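Local coordinates for protein MAU2 chromatid cohesion factor homolog (Saccharomyces cerevisiae, PDB 4XDN) that forms a complex with Scc2 that is required for loading cohesin onto chromosomes and so serves sister chromatid cohesion, at residues 508-513 / 569-574; 538-543 / 575-580; 581-586 / 608-613; 602-607 / 632-637. All coordinates share one frame; numbering follows the deposited sequence.

Overall arrangement
The four contacts illustrate how a helical array is built by passing side chains from one helix to the next. All lie in the C-terminal part of the chain, 32 to 42 Å from its centre. Contact 1 and contact 2, centres 11 Å apart, place helix 562-575 and the loop after it against helices 499-513 and 526-543. Contact 3, 13 Å from contact 2 between centres, shares the surroundings of I586, which touches Y540 and E577. W610 of contact 3 packs on Y570 of contact 1. Contact 4, centred 15 Å from contact 3, uses the same helix 601-618 and, like contacts 1 and 3, borders the chain of another protein, presumably Scc2.

Contact 1 of 4, residues 508-513 / 569-574; sequences LWLFSH and NYLGGR
L571 meets both L510 and F511, and both of its methyl branches take part in the apolar packing. CD2 goes to the first leucine: it lies 3.7 Å from L510 CD1 and also comes near CB of that residue, the two side chains crossing at about a right angle. CD1 is the branch nearer the phenylalanine, with L571 CD1 3.7 Å from F511 CE1 and CD2 close behind. Because CG of L571 is anti to the backbone N (chi1 -174°), the fork reaches across to helix 499-513. Replacement of L571 by alanine would remove both branches, probably leaving L510 CD1 and F511 CE1 without their mate and a gap between the helices.

Helices 499-513 and 562-575 are not consecutive, and their segments cross at 52° with axes 11.4 Å apart. Helix 526-543 comes between them in sequence, and its L536 touches L510 as well as L571, so three helices share one apolar seam, consistent with the superhelical, tetratricopeptide-like array of this family.

The aromatic part is looser. F511 CZ approaches the edge of the Y570 ring, 4.3 Å from Y570 CD2, and apolar side chains of another protein's chain pack on F511 and on Y570. R574 CG lies over one face of the Y570 ring, and its NE makes a weak hydrogen bond to Y570 OH at 3.4 Å.

Within segment 508-513 a polar contact ties H513 back to W509: H513 ND1 donates to W509 O at 2.6 Å, with an N-H...O angle of 152°, while one face of the imidazole lies over W509 CE2.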
# COMPACT_ATOMS: atom_id res chain seq x y z
N LEU A 508 -18.78 20.54 6.34
CA LEU A 508 -18.04 21.20 7.42
C LEU A 508 -17.90 22.70 7.18
O LEU A 508 -17.95 23.49 8.13
CB LEU A 508 -16.66 20.57 7.59
CG LEU A 508 -16.61 19.15 8.16
CD1 LEU A 508 -15.17 18.64 8.16
CD2 LEU A 508 -17.20 19.08 9.56
N TRP A 509 -17.73 23.09 5.93
CA TRP A 509 -17.64 24.51 5.59
C TRP A 509 -18.97 25.20 5.86
O TRP A 509 -19.00 26.27 6.48
CB TRP A 509 -17.25 24.69 4.12
CG TRP A 509 -16.84 26.10 3.79
CD1 TRP A 509 -15.58 26.62 3.82
CD2 TRP A 509 -17.71 27.17 3.38
NE1 TRP A 509 -15.60 27.94 3.45
CE2 TRP A 509 -16.90 28.31 3.18
CE3 TRP A 509 -19.08 27.28 3.16
CZ2 TRP A 509 -17.42 29.53 2.77
CZ3 TRP A 509 -19.60 28.50 2.76
CH2 TRP A 509 -18.77 29.61 2.57
N LEU A 510 -20.06 24.60 5.41
CA LEU A 510 -21.38 25.18 5.57
C LEU A 510 -21.79 25.22 7.05
O LEU A 510 -22.40 26.19 7.50
CB LEU A 510 -22.41 24.41 4.75
CG LEU A 510 -22.26 24.54 3.23
CD1 LEU A 510 -23.19 23.57 2.51
CD2 LEU A 510 -22.54 25.96 2.78
N PHE A 511 -21.45 24.17 7.79
CA PHE A 511 -21.73 24.14 9.22
C PHE A 511 -21.02 25.27 9.96
O PHE A 511 -21.54 25.81 10.93
CB PHE A 511 -21.30 22.80 9.83
CG PHE A 511 -22.28 21.66 9.61
CD1 PHE A 511 -23.52 21.87 9.02
CD2 PHE A 511 -21.96 20.38 10.02
CE1 PHE A 511 -24.40 20.83 8.83
CE2 PHE A 511 -22.83 19.33 9.83
CZ PHE A 511 -24.06 19.56 9.24
N SER A 512 -19.83 25.63 9.48
CA SER A 512 -19.00 26.62 10.16
C SER A 512 -19.19 28.05 9.64
O SER A 512 -18.62 28.99 10.19
CB SER A 512 -17.53 26.23 10.04
OG SER A 512 -17.14 26.12 8.68
N HIS A 513 -20.00 28.20 8.59
CA HIS A 513 -20.21 29.51 7.96
C HIS A 513 -21.68 29.95 7.93
O HIS A 513 -21.98 31.03 7.43
CB HIS A 513 -19.65 29.50 6.54
CG HIS A 513 -18.16 29.49 6.47
ND1 HIS A 513 -17.41 28.33 6.56
CD2 HIS A 513 -17.26 30.50 6.34
CE1 HIS A 513 -16.13 28.63 6.48
NE2 HIS A 513 -16.01 29.94 6.34
N ASN A 569 -28.53 15.13 4.70
CA ASN A 569 -29.97 15.28 4.68
C ASN A 569 -30.43 16.36 5.65
O ASN A 569 -31.35 17.13 5.35
CB ASN A 569 -30.65 13.95 5.00
CG ASN A 569 -30.76 13.04 3.79
OD1 ASN A 569 -31.74 13.09 3.05
ND2 ASN A 569 -29.74 12.21 3.58
N TYR A 570 -29.79 16.43 6.81
CA TYR A 570 -30.07 17.48 7.79
C TYR A 570 -29.78 18.86 7.20
O TYR A 570 -30.60 19.77 7.29
CB TYR A 570 -29.24 17.28 9.06
CG TYR A 570 -29.31 18.43 10.04
CD1 TYR A 570 -30.45 18.64 10.82
CD2 TYR A 570 -28.24 19.30 10.21
CE1 TYR A 570 -30.52 19.68 11.72
CE2 TYR A 570 -28.30 20.34 11.12
CZ TYR A 570 -29.44 20.53 11.87
OH TYR A 570 -29.50 21.58 12.77
N LEU A 571 -28.62 18.98 6.57
CA LEU A 571 -28.18 20.24 5.98
C LEU A 571 -29.06 20.60 4.79
O LEU A 571 -29.51 21.74 4.65
CB LEU A 571 -26.71 20.15 5.58
CG LEU A 571 -26.01 21.40 5.07
CD1 LEU A 571 -26.16 22.56 6.04
CD2 LEU A 571 -24.54 21.09 4.84
N GLY A 572 -29.30 19.62 3.92
CA GLY A 572 -30.16 19.82 2.77
C GLY A 572 -31.58 20.15 3.17
O GLY A 572 -32.21 21.03 2.59
N GLY A 573 -32.09 19.44 4.17
CA GLY A 573 -33.44 19.66 4.66
C GLY A 573 -33.62 21.05 5.24
O GLY A 573 -34.68 21.66 5.11
N ARG A 574 -32.58 21.55 5.89
CA ARG A 574 -32.62 22.86 6.53
C ARG A 574 -32.47 24.00 5.53
O ARG A 574 -33.12 25.04 5.65
CB ARG A 574 -31.53 22.97 7.59
CG ARG A 574 -31.91 22.41 8.96
CD ARG A 574 -32.47 23.49 9.88
NE ARG A 574 -32.02 23.30 11.26
CZ ARG A 574 -32.28 24.14 12.26
NH1 ARG A 574 -32.99 25.24 12.03
NH2 ARG A 574 -31.83 23.88 13.48

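Contact 2 of 4, residues 538-543 / 575-580; sequences EFYSSN and MLEHDL
Y540, on helix 526-543, and L576, in the irregular segment 575-580, bring the two backbones together, their CA atoms 8.8 Å apart. The second segment lies in the loop between consecutive helices 562-575 and 580-593 of the helical array, where D579 is the N-cap of the latter, its OD1 bonded to E582 N.

The side chain of Y540 serves both neighbours. Along its flank, CD2 packs 3.7 Å from L576 CD1, the two side chains sliding past each other in opposite directions. At its end, OH donates a short hydrogen bond of 2.6 Å to E577 OE2, which sits in the plane of the ring at its edge and accepts through its anti lone pair. The carboxylate plane stands 73° from the ring. A bend at chi2 (-70°) of E577 brings the carboxylate round so that OE2 meets the hydroxyl. E577 CG itself lies 3.3 Å from Y540 OH. I586 of helix 580-593 touches both Y540 and E577, partly enclosing this bond. With a phenylalanine in place of Y540 the ring could still meet L576, but E577 OE2 would probably lose its donor and the carboxylate be set free to turn.

N543, which also bonds to F556 and L558, turns its amide back on its own helix: N543 ND2 donates to F539 O at 2.8 Å, nearly straight at 168°, in the carbonyl plane and on a lone pair of the oxygen.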
# COMPACT_ATOMS: atom_id res chain seq x y z
N GLU A 538 -25.87 19.37 -5.18
CA GLU A 538 -25.50 18.20 -5.96
C GLU A 538 -25.49 16.94 -5.11
O GLU A 538 -26.03 15.91 -5.52
CB GLU A 538 -24.12 18.42 -6.60
CG GLU A 538 -24.10 19.52 -7.65
CD GLU A 538 -22.71 19.75 -8.23
OE1 GLU A 538 -21.74 19.85 -7.45
OE2 GLU A 538 -22.60 19.84 -9.47
N PHE A 539 -24.88 17.01 -3.93
CA PHE A 539 -24.80 15.86 -3.04
C PHE A 539 -26.16 15.51 -2.44
O PHE A 539 -26.49 14.33 -2.29
CB PHE A 539 -23.80 16.12 -1.92
CG PHE A 539 -22.36 16.01 -2.35
CD1 PHE A 539 -21.83 14.78 -2.71
CD2 PHE A 539 -21.55 17.13 -2.39
CE1 PHE A 539 -20.51 14.68 -3.11
CE2 PHE A 539 -20.23 17.03 -2.79
CZ PHE A 539 -19.71 15.81 -3.15
N TYR A 540 -26.94 16.52 -2.11
CA TYR A 540 -28.22 16.30 -1.45
C TYR A 540 -29.27 15.73 -2.41
O TYR A 540 -30.02 14.82 -2.05
CB TYR A 540 -28.75 17.59 -0.84
CG TYR A 540 -30.14 17.45 -0.27
CD1 TYR A 540 -30.37 16.64 0.84
CD2 TYR A 540 -31.22 18.10 -0.84
CE1 TYR A 540 -31.63 16.50 1.36
CE2 TYR A 540 -32.49 17.97 -0.32
CZ TYR A 540 -32.69 17.16 0.78
OH TYR A 540 -33.95 17.02 1.30
N SER A 541 -29.32 16.25 -3.63
CA SER A 541 -30.29 15.80 -4.61
C SER A 541 -29.99 14.37 -5.05
O SER A 541 -30.86 13.68 -5.59
CB SER A 541 -30.31 16.72 -5.83
OG SER A 541 -29.12 16.59 -6.59
N SER A 542 -28.76 13.93 -4.81
CA SER A 542 -28.32 12.59 -5.21
C SER A 542 -28.41 11.59 -4.06
O SER A 542 -28.41 10.38 -4.29
CB SER A 542 -26.89 12.65 -5.74
OG SER A 542 -26.43 11.36 -6.11
N ASN A 543 -28.49 12.09 -2.83
CA ASN A 543 -28.47 11.24 -1.64
C ASN A 543 -29.58 11.55 -0.64
O ASN A 543 -29.48 11.18 0.53
CB ASN A 543 -27.11 11.36 -0.95
CG ASN A 543 -25.97 10.88 -1.83
OD1 ASN A 543 -25.66 9.69 -1.87
ND2 ASN A 543 -25.34 11.82 -2.54
N MET A 575 -31.61 23.81 4.53
CA MET A 575 -31.23 24.88 3.61
C MET A 575 -31.98 24.86 2.28
O MET A 575 -32.23 25.91 1.69
CB MET A 575 -29.73 24.82 3.32
CG MET A 575 -28.85 25.02 4.54
SD MET A 575 -27.11 25.27 4.10
CE MET A 575 -27.18 26.90 3.36
N LEU A 576 -32.35 23.67 1.80
CA LEU A 576 -32.84 23.52 0.43
C LEU A 576 -34.33 23.19 0.32
O LEU A 576 -34.94 23.46 -0.71
CB LEU A 576 -32.02 22.44 -0.28
CG LEU A 576 -30.50 22.65 -0.24
CD1 LEU A 576 -29.79 21.50 -0.95
CD2 LEU A 576 -30.12 23.98 -0.87
N GLU A 577 -34.91 22.60 1.37
CA GLU A 577 -36.31 22.21 1.33
C GLU A 577 -37.22 23.33 1.85
O GLU A 577 -36.92 23.97 2.85
CB GLU A 577 -36.53 20.94 2.15
CG GLU A 577 -35.74 19.73 1.65
CD GLU A 577 -36.26 19.20 0.32
OE1 GLU A 577 -37.25 19.75 -0.21
OE2 GLU A 577 -35.68 18.21 -0.18
N HIS A 578 -38.34 23.55 1.15
CA HIS A 578 -39.31 24.59 1.53
C HIS A 578 -40.63 23.96 1.99
O HIS A 578 -41.34 24.53 2.84
CB HIS A 578 -39.58 25.51 0.35
CG HIS A 578 -38.37 26.21 -0.16
ND1 HIS A 578 -37.29 25.54 -0.70
CD2 HIS A 578 -38.07 27.53 -0.24
CE1 HIS A 578 -36.36 26.42 -1.06
NE2 HIS A 578 -36.82 27.63 -0.80
N ASP A 579 -40.98 22.81 1.41
CA ASP A 579 -42.26 22.16 1.68
C ASP A 579 -42.27 21.53 3.07
O ASP A 579 -41.37 20.77 3.41
CB ASP A 579 -42.54 21.11 0.62
CG ASP A 579 -43.93 20.51 0.75
OD1 ASP A 579 -44.08 19.51 1.48
OD2 ASP A 579 -44.87 21.04 0.11
N LEU A 580 -43.29 21.85 3.86
CA LEU A 580 -43.40 21.36 5.23
C LEU A 580 -43.48 19.83 5.30
O LEU A 580 -42.87 19.22 6.17
CB LEU A 580 -44.63 21.96 5.92
CG LEU A 580 -44.57 23.45 6.26
CD1 LEU A 580 -45.92 23.92 6.79
CD2 LEU A 580 -43.48 23.75 7.27

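Contact 3 of 4, residues 581-586 / 608-613; sequences GEIYAI and GIWHLM
I583 makes the first meeting with helix 601-618 along segment 581-586. Its CG2 branch lies 3.8 Å from W610 CZ2, and the aliphatic chain crosses the indole at about a right angle. The same methyl is also within 4.2 Å of W610 NE1.

Y584 comes next, and its CA is paired with that of H611 at 6.9 Å. Although its CB points away from the partner helix, CG stands anti to the backbone N (chi1 175°) and the ring returns to the interface. There Y584 CE1 approaches H611 CE1 at 3.5 Å. The rings are neither stacked nor edge-to-face: their planes are 36° apart and their centroids 5.0 Å. The imidazole is held from the Y584 side of the interface as well, since H611 ND1 is hydrogen-bonded to S587 OG one turn after I583. Y584 also meets R620 in a cation-pi contact.

These residues join consecutive helices 580-593 and 601-618 in an antiparallel helical hairpin, consistent with the tetratricopeptide-like architecture of this family. The segments run at 146° to each other, with axes 9.7 Å apart.

I586, farther along, addresses the tryptophan again. Its CG2 comes 4.2 Å from W610 CH2, so two isoleucines nearly one turn apart both touch the six-membered ring of the indole, I586 at its edge. W610 in turn meets Y570 of helix 562-575 edge-to-face.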
# COMPACT_ATOMS: atom_id res chain seq x y z
N GLY A 581 -44.23 19.23 4.39
CA GLY A 581 -44.40 17.79 4.36
C GLY A 581 -43.08 17.08 4.11
O GLY A 581 -42.79 16.06 4.72
N GLU A 582 -42.28 17.64 3.20
CA GLU A 582 -40.97 17.09 2.89
C GLU A 582 -39.99 17.28 4.04
O GLU A 582 -39.24 16.37 4.38
CB GLU A 582 -40.41 17.74 1.62
CG GLU A 582 -41.15 17.37 0.35
CD GLU A 582 -40.88 15.93 -0.09
OE1 GLU A 582 -40.03 15.26 0.53
OE2 GLU A 582 -41.53 15.48 -1.06
N ILE A 583 -40.02 18.47 4.64
CA ILE A 583 -39.13 18.78 5.76
C ILE A 583 -39.39 17.84 6.93
O ILE A 583 -38.46 17.34 7.56
CB ILE A 583 -39.30 20.25 6.22
CG1 ILE A 583 -38.77 21.20 5.14
CG2 ILE A 583 -38.54 20.50 7.52
CD1 ILE A 583 -39.18 22.64 5.34
N TYR A 584 -40.67 17.59 7.22
CA TYR A 584 -41.05 16.71 8.31
C TYR A 584 -40.57 15.28 8.08
O TYR A 584 -40.04 14.63 8.98
CB TYR A 584 -42.56 16.71 8.51
CG TYR A 584 -43.03 15.72 9.56
CD1 TYR A 584 -43.08 16.07 10.90
CD2 TYR A 584 -43.42 14.44 9.20
CE1 TYR A 584 -43.50 15.17 11.86
CE2 TYR A 584 -43.84 13.53 10.15
CZ TYR A 584 -43.88 13.90 11.48
OH TYR A 584 -44.30 13.00 12.43
N ALA A 585 -40.76 14.79 6.86
CA ALA A 585 -40.40 13.42 6.51
C ALA A 585 -38.89 13.22 6.64
O ALA A 585 -38.43 12.18 7.12
CB ALA A 585 -40.87 13.09 5.11
N ILE A 586 -38.13 14.22 6.22
CA ILE A 586 -36.67 14.15 6.28
C ILE A 586 -36.18 14.24 7.72
O ILE A 586 -35.29 13.49 8.12
CB ILE A 586 -36.03 15.28 5.44
CG1 ILE A 586 -36.40 15.13 3.97
CG2 ILE A 586 -34.51 15.28 5.59
CD1 ILE A 586 -36.28 16.40 3.18
N GLY A 608 -33.11 16.36 16.93
CA GLY A 608 -34.37 16.32 17.65
C GLY A 608 -34.97 17.70 17.83
O GLY A 608 -36.18 17.86 17.72
N ILE A 609 -34.12 18.69 18.09
CA ILE A 609 -34.59 20.07 18.23
C ILE A 609 -35.24 20.51 16.92
O ILE A 609 -36.30 21.12 16.92
CB ILE A 609 -33.44 21.04 18.58
CG1 ILE A 609 -32.83 20.67 19.94
CG2 ILE A 609 -33.94 22.49 18.62
CD1 ILE A 609 -31.58 21.45 20.29
N TRP A 610 -34.59 20.18 15.81
CA TRP A 610 -35.08 20.54 14.49
C TRP A 610 -36.42 19.87 14.22
O TRP A 610 -37.36 20.51 13.74
CB TRP A 610 -34.07 20.15 13.42
CG TRP A 610 -34.53 20.39 12.03
CD1 TRP A 610 -35.21 21.48 11.56
CD2 TRP A 610 -34.35 19.52 10.90
NE1 TRP A 610 -35.47 21.34 10.22
CE2 TRP A 610 -34.95 20.15 9.79
CE3 TRP A 610 -33.74 18.28 10.73
CZ2 TRP A 610 -34.95 19.57 8.53
CZ3 TRP A 610 -33.75 17.71 9.47
CH2 TRP A 610 -34.35 18.35 8.39
N HIS A 611 -36.50 18.58 14.52
CA HIS A 611 -37.72 17.83 14.27
C HIS A 611 -38.87 18.33 15.14
O HIS A 611 -40.02 18.36 14.69
CB HIS A 611 -37.49 16.34 14.52
CG HIS A 611 -38.66 15.49 14.13
ND1 HIS A 611 -39.08 15.36 12.83
CD2 HIS A 611 -39.50 14.73 14.88
CE1 HIS A 611 -40.14 14.56 12.79
NE2 HIS A 611 -40.41 14.17 14.02
N LEU A 612 -38.57 18.73 16.37
CA LEU A 612 -39.58 19.27 17.27
C LEU A 612 -40.21 20.54 16.69
O LEU A 612 -41.42 20.74 16.80
CB LEU A 612 -38.98 19.58 18.65
CG LEU A 612 -39.92 20.25 19.66
CD1 LEU A 612 -41.14 19.39 19.94
CD2 LEU A 612 -39.19 20.58 20.95
N MET A 613 -39.39 21.38 16.07
CA MET A 613 -39.89 22.60 15.43
C MET A 613 -40.87 22.24 14.34
O MET A 613 -41.98 22.77 14.29
CB MET A 613 -38.74 23.43 14.84
CG MET A 613 -37.73 23.94 15.86
SD MET A 613 -38.48 24.79 17.26
CE MET A 613 -37.80 23.83 18.62

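Contact 4 of 4, residues 602-607 / 632-637; sequences KVQYVI and EALVKQ
Y605 and L634 hold the closest pair of CA atoms between the two segments, 6.6 Å apart, in an antiparallel hairpin of consecutive helices 601-618 and 621-638 near the C-terminal end of the array. The segments run at 150° to each other and their axes approach to 10.0 Å.

Apolar packing rests mostly on L634, whose side chain points into the interface. Its CD1 settles against the backbone of the opposite helix, 3.8 Å from Y605 CA and equally near Y605 N, rather than against a side-chain end. The ring of Y605 is placed farther along by a CG anti to the backbone N (chi1 176°), and its CE1 touches V635 CG2 at 3.9 Å.

The polar ends lead outward from this leucine-centred packing. Y605 OH is hydrogen-bonded to the backbone of another protein's chain, and K602 NZ forms a salt bridge to an acidic side chain of that other chain. V635 packs on the backbone of that chain too, so the hairpin offers both its helices to the partner, consistent with Scc2 binding.

Q604 crosses L634 at about a right angle and, extended beyond CG, reaches back to helix 580-593. Its NE2 is hydrogen-bonded to F591 O, which would fix the turn of the amide and leave Q604 OE1 beside L634 CD2 at 3.4 Å.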
# COMPACT_ATOMS: atom_id res chain seq x y z
N LYS A 602 -25.69 13.14 20.85
CA LYS A 602 -25.67 14.59 20.79
C LYS A 602 -26.09 15.08 19.41
O LYS A 602 -26.75 16.11 19.28
CB LYS A 602 -24.29 15.13 21.17
CG LYS A 602 -24.02 15.08 22.66
CD LYS A 602 -22.61 15.53 23.00
CE LYS A 602 -22.37 15.49 24.50
NZ LYS A 602 -20.98 15.89 24.86
N VAL A 603 -25.71 14.33 18.38
CA VAL A 603 -26.17 14.61 17.02
C VAL A 603 -27.69 14.44 16.96
O VAL A 603 -28.40 15.29 16.42
CB VAL A 603 -25.48 13.68 15.99
CG1 VAL A 603 -26.16 13.78 14.62
CG2 VAL A 603 -24.00 14.02 15.87
N GLN A 604 -28.18 13.34 17.53
CA GLN A 604 -29.61 13.04 17.52
C GLN A 604 -30.40 14.11 18.27
O GLN A 604 -31.52 14.45 17.88
CB GLN A 604 -29.88 11.66 18.14
CG GLN A 604 -31.29 11.13 17.90
CD GLN A 604 -31.51 9.75 18.51
OE1 GLN A 604 -30.96 9.43 19.55
NE2 GLN A 604 -32.31 8.93 17.84
N TYR A 605 -29.81 14.63 19.34
CA TYR A 605 -30.44 15.68 20.13
C TYR A 605 -30.65 16.94 19.30
O TYR A 605 -31.74 17.51 19.27
CB TYR A 605 -29.60 15.98 21.37
CG TYR A 605 -30.12 17.13 22.21
CD1 TYR A 605 -31.19 16.96 23.07
CD2 TYR A 605 -29.54 18.39 22.13
CE1 TYR A 605 -31.67 18.01 23.84
CE2 TYR A 605 -30.00 19.44 22.89
CZ TYR A 605 -31.07 19.25 23.74
OH TYR A 605 -31.54 20.30 24.51
N VAL A 606 -29.59 17.37 18.60
CA VAL A 606 -29.67 18.55 17.74
C VAL A 606 -30.70 18.32 16.63
O VAL A 606 -31.51 19.19 16.33
CB VAL A 606 -28.29 18.90 17.14
CG1 VAL A 606 -28.40 20.04 16.13
CG2 VAL A 606 -27.32 19.26 18.26
N ILE A 607 -30.66 17.13 16.03
CA ILE A 607 -31.65 16.74 15.03
C ILE A 607 -33.04 16.75 15.66
O ILE A 607 -34.02 17.11 15.01
CB ILE A 607 -31.37 15.33 14.46
CG1 ILE A 607 -29.94 15.25 13.89
CG2 ILE A 607 -32.43 14.95 13.42
CD1 ILE A 607 -29.84 15.19 12.38
N GLU A 632 -36.13 14.47 26.18
CA GLU A 632 -35.96 14.26 27.61
C GLU A 632 -35.12 13.02 27.88
O GLU A 632 -34.27 13.01 28.77
CB GLU A 632 -37.32 14.14 28.31
CG GLU A 632 -38.06 15.47 28.43
CD GLU A 632 -39.44 15.33 29.04
OE1 GLU A 632 -39.81 14.21 29.45
OE2 GLU A 632 -40.16 16.35 29.11
N ALA A 633 -35.36 11.96 27.11
CA ALA A 633 -34.62 10.72 27.27
C ALA A 633 -33.15 10.92 26.92
O ALA A 633 -32.26 10.37 27.57
CB ALA A 633 -35.22 9.62 26.40
N LEU A 634 -32.89 11.72 25.89
CA LEU A 634 -31.52 11.99 25.45
C LEU A 634 -30.76 12.82 26.47
O LEU A 634 -29.58 12.59 26.71
CB LEU A 634 -31.52 12.69 24.10
CG LEU A 634 -31.86 11.81 22.89
CD1 LEU A 634 -32.13 12.67 21.67
CD2 LEU A 634 -30.73 10.82 22.61
N VAL A 635 -31.44 13.79 27.08
CA VAL A 635 -30.82 14.62 28.10
C VAL A 635 -30.37 13.78 29.29
O VAL A 635 -29.30 14.01 29.85
CB VAL A 635 -31.79 15.73 28.59
CG1 VAL A 635 -31.26 16.42 29.85
CG2 VAL A 635 -32.01 16.76 27.50
N LYS A 636 -31.17 12.79 29.67
CA LYS A 636 -30.85 11.96 30.83
C LYS A 636 -29.62 11.09 30.55
O LYS A 636 -28.77 10.91 31.42
CB LYS A 636 -32.04 11.08 31.22
CG LYS A 636 -31.77 10.16 32.40
CD LYS A 636 -32.99 9.99 33.30
CE LYS A 636 -34.16 9.36 32.55
NZ LYS A 636 -33.82 8.03 31.97
N GLN A 637 -29.53 10.56 29.34
CA GLN A 637 -28.39 9.75 28.94
C GLN A 637 -27.11 10.57 28.85
O GLN A 637 -26.07 10.19 29.39
CB GLN A 637 -28.66 9.08 27.59
CG GLN A 637 -29.82 8.10 27.59
CD GLN A 637 -30.20 7.65 26.19
OE1 GLN A 637 -30.45 8.47 25.31
NE2 GLN A 637 -30.23 6.34 25.98